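Local coordinates for DNA polymerase III, beta subunit (Eubacterium rectale, PDB 3T0P) that probably encircles DNA as a ring-shaped head-to-tail homodimer, a sliding clamp that tethers DNA polymerase and other proteins to the template and makes synthesis processive, at the interface of chains A and B. Residues are numbered along the deposited sequence; one frame, centred on the assembly and turned at random. Chains: chain A/B, DNA polymerase III, beta subunit.

Contact 1: the interface of chains A and B. Residues chain A 273, 276, 300; chain B 74, 77.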
loop_
_atom_site.group_PDB
_atom_site.type_symbol
_atom_site.label_atom_id
_atom_site.label_comp_id
_atom_site.label_asym_id
_atom_site.label_seq_id
_atom_site.Cartn_x
_atom_site.Cartn_y
_atom_site.Cartn_z
ATOM N N LEU A 273 7.901 -10.784 -16.535
ATOM C CA LEU A 273 9.038 -10.539 -15.649
ATOM C C LEU A 273 10.349 -10.330 -16.485
ATOM O O LEU A 273 11.289 -9.713 -15.999
ATOM C CB LEU A 273 9.198 -11.669 -14.597
ATOM C CG LEU A 273 9.767 -13.046 -15.027
ATOM C CD1 LEU A 273 11.289 -13.060 -15.015
ATOM C CD2 LEU A 273 9.241 -14.149 -14.129
ATOM N N LYS A 276 11.541 -5.316 -18.697
ATOM C CA LYS A 276 11.623 -4.259 -17.671
ATOM C C LYS A 276 11.915 -2.883 -18.264
ATOM O O LYS A 276 12.680 -2.779 -19.228
ATOM C CB LYS A 276 12.718 -4.583 -16.624
ATOM C CG LYS A 276 12.640 -5.966 -15.969
ATOM C CD LYS A 276 11.588 -6.116 -14.876
ATOM C CE LYS A 276 11.970 -7.257 -13.967
ATOM N NZ LYS A 276 10.788 -8.012 -13.490
ATOM N N ILE A 300 17.532 -9.928 -20.391
ATOM C CA ILE A 300 17.488 -10.680 -19.128
ATOM C C ILE A 300 17.534 -12.203 -19.385
ATOM O O ILE A 300 18.191 -12.920 -18.634
ATOM C CB ILE A 300 16.254 -10.286 -18.295
ATOM C CG1 ILE A 300 16.335 -8.810 -17.888
ATOM C CG2 ILE A 300 16.130 -11.169 -17.063
ATOM C CD1 ILE A 300 15.042 -8.201 -17.443
ATOM N N ILE B 74 15.308 -11.095 -10.457
ATOM C CA ILE B 74 14.824 -12.005 -11.495
ATOM C C ILE B 74 14.503 -13.393 -10.908
ATOM O O ILE B 74 13.433 -13.914 -11.182
ATOM C CB ILE B 74 15.806 -12.098 -12.701
ATOM C CG1 ILE B 74 16.106 -10.700 -13.310
ATOM C CG2 ILE B 74 15.303 -13.071 -13.779
ATOM C CD1 ILE B 74 14.847 -9.697 -13.583
ATOM N N GLU B 77 11.288 -13.277 -8.697
ATOM C CA GLU B 77 10.100 -13.060 -9.527
ATOM C C GLU B 77 9.781 -14.338 -10.315
ATOM O O GLU B 77 8.617 -14.701 -10.424
ATOM C CB GLU B 77 10.286 -11.855 -10.451
ATOM C CG GLU B 77 8.985 -11.183 -10.829
ATOM C CD GLU B 77 9.074 -9.706 -11.171
ATOM O OE1 GLU B 77 9.774 -8.969 -10.436
ATOM O OE2 GLU B 77 8.391 -9.274 -12.129
#
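A:Lys276 and B:Glu77 reach toward each other from opposite directions and close a salt bridge across the head-to-tail dimer interface of the sliding clamp. The charged contact runs from the ammonium NZ of A:Lys276 to the carboxylate OE2 of B:Glu77, 3.0 Å apart and also suited to a hydrogen bond; OE1 of the same carboxylate stands slightly farther from NZ, at 3.4 Å. CG of B:Glu77 lies anti to the backbone N (chi1 -153°), and the chain beyond it is extended, which carries the carboxylate out to the lysine. Within chain A, NZ of A:Lys276 also donates to the backbone carbonyl O of A:Leu273 at 3.1 Å, in the carbonyl plane and on a lone pair, with a C=O...N angle of 119°. Bends at chi2 and chi4 of the lysine accompany this double grip, which should restrict how far the ammonium group can swing.

Apolar contacts lie beside the ion pair. CB of A:Leu273 packs on CG of B:Glu77 at 3.8 Å, while its CD2 methyl approaches the glutamate backbone carbonyl. Nearer the lysine end, B:Ile74 and A:Lys276 run antiparallel alongside each other, CD1 of the isoleucine 3.8 Å from the lysine CE. The branched side chains of A:Ile300 and B:Ile74 cross obliquely, with the CG2 methyl of A:Ile300 set 3.8 Å from CG1 of B:Ile74. B:Ile74 and B:Glu77 lie on helix 72-81 of the N-terminal domain, whereas the chain A residues come from loops of the C-terminal domain, following helix 261-272 and preceding strand 301-308.

Contact 2: the interface of chains A and B. Residues chain A 269, 272-273, 276; chain B 77, 81.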
loop_
_atom_site.group_PDB
_atom_site.type_symbol
_atom_site.label_atom_id
_atom_site.label_comp_id
_atom_site.label_asym_id
_atom_site.label_seq_id
_atom_site.Cartn_x
_atom_site.Cartn_y
_atom_site.Cartn_z
ATOM N N ASP A 269 1.660 -13.590 -17.659
ATOM C CA ASP A 269 2.159 -12.864 -16.497
ATOM C C ASP A 269 3.628 -13.278 -16.211
ATOM O O ASP A 269 4.453 -12.393 -16.008
ATOM C CB ASP A 269 1.246 -13.108 -15.301
ATOM C CG ASP A 269 1.624 -12.358 -14.030
ATOM O OD1 ASP A 269 1.777 -11.119 -14.094
ATOM O OD2 ASP A 269 1.715 -13.011 -12.960
ATOM N N THR A 272 6.088 -11.541 -18.580
ATOM C CA THR A 272 6.333 -10.116 -18.342
ATOM C C THR A 272 7.512 -9.836 -17.413
ATOM O O THR A 272 8.119 -8.769 -17.551
ATOM C CB THR A 272 5.104 -9.390 -17.848
ATOM O OG1 THR A 272 4.696 -9.919 -16.591
ATOM C CG2 THR A 272 3.979 -9.431 -18.852
ATOM N N LEU A 273 7.901 -10.784 -16.535
ATOM C CA LEU A 273 9.038 -10.539 -15.649
ATOM C C LEU A 273 10.349 -10.330 -16.485
ATOM O O LEU A 273 11.289 -9.713 -15.999
ATOM C CB LEU A 273 9.198 -11.669 -14.597
ATOM C CG LEU A 273 9.767 -13.046 -15.027
ATOM C CD1 LEU A 273 11.289 -13.060 -15.015
ATOM C CD2 LEU A 273 9.241 -14.149 -14.129
ATOM N N LYS A 276 11.541 -5.316 -18.697
ATOM C CA LYS A 276 11.623 -4.259 -17.671
ATOM C C LYS A 276 11.915 -2.883 -18.264
ATOM O O LYS A 276 12.680 -2.779 -19.228
ATOM C CB LYS A 276 12.718 -4.583 -16.624
ATOM C CG LYS A 276 12.640 -5.966 -15.969
ATOM C CD LYS A 276 11.588 -6.116 -14.876
ATOM C CE LYS A 276 11.970 -7.257 -13.967
ATOM N NZ LYS A 276 10.788 -8.012 -13.490
ATOM N N GLU B 77 11.288 -13.277 -8.697
ATOM C CA GLU B 77 10.100 -13.060 -9.527
ATOM C C GLU B 77 9.781 -14.338 -10.315
ATOM O O GLU B 77 8.617 -14.701 -10.424
ATOM C CB GLU B 77 10.286 -11.855 -10.451
ATOM C CG GLU B 77 8.985 -11.183 -10.829
ATOM C CD GLU B 77 9.074 -9.706 -11.171
ATOM O OE1 GLU B 77 9.774 -8.969 -10.436
ATOM O OE2 GLU B 77 8.391 -9.274 -12.129
ATOM N N LYS B 81 6.282 -16.580 -9.571
ATOM C CA LYS B 81 5.331 -16.719 -10.673
ATOM C C LYS B 81 5.282 -18.120 -11.302
ATOM O O LYS B 81 4.398 -18.371 -12.111
ATOM C CB LYS B 81 5.603 -15.646 -11.732
ATOM C CG LYS B 81 5.263 -14.258 -11.194
ATOM C CD LYS B 81 5.221 -13.222 -12.284
ATOM C CE LYS B 81 4.730 -11.883 -11.790
ATOM N NZ LYS B 81 5.053 -10.828 -12.782
HETATM O O HOH W 1 2.203 -16.251 -13.038
#
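B:Lys81 lays its long side chain across A:Asp269 at about a right angle. From CB the chain leaves with CG anti to the carbonyl carbon (chi1 -68°) and then runs extended, bringing its outer methylenes to the aspartate before the ammonium group. CG only grazes the carboxylate; CD comes within 3.6 Å of OD2 of A:Asp269, and CE passes the same oxygen at 3.4 Å. At the tip, NZ forms a rather long salt bridge, 3.5 Å, to OD1 of A:Asp269. It also lies near the aspartate's backbone O, at 3.6 Å, and the hydroxyl OG1 of A:Thr272, without a clear bond to either. Within chain B, NZ of B:Lys81 makes a looser ionic pair with OE2 of B:Glu77 at 3.7 Å, so the glutamate oxygen that faces A:Lys276 has positive charge on a second side, which would probably favour its ionised form.

An alanine in place of B:Lys81 would probably leave the A:Asp269 carboxylate without its cationic mate across the interface and open a gap over its OD2. A water joins the same two residues more weakly, bridging OD2 of A:Asp269 and the backbone O of B:Lys81. Behind the aspartate, the hydroxyl OG1 of A:Thr272 donates to the backbone O of A:Asp269 at 2.6 Å, tilted 16° from the carbonyl plane, a tie back to the carbonyl three residues earlier. A:Asp269 and A:Thr272 belong to the last turn of helix 261-272 in the C-terminal domain, and B:Lys81 ends helix 72-81 in the N-terminal domain of the other subunit.

Contacts 1 and 2 are neighbouring parts of one seam, the centres of their C-alpha atoms about 5 Å apart. B:Glu77 joins the two, together with the shared A:Leu273 and A:Lys276: contact 1 continues from it to an apolar patch, contact 2 to a second ion pair farther along helix 72-81. Together they bring one side of that N-terminal-domain helix against the end of helix 261-272 and the following loop in the partner's C-terminal domain. The two-fold symmetry repeats both at the opposite seam, so the same mixed apolar and ionic junction helps close the ring twice.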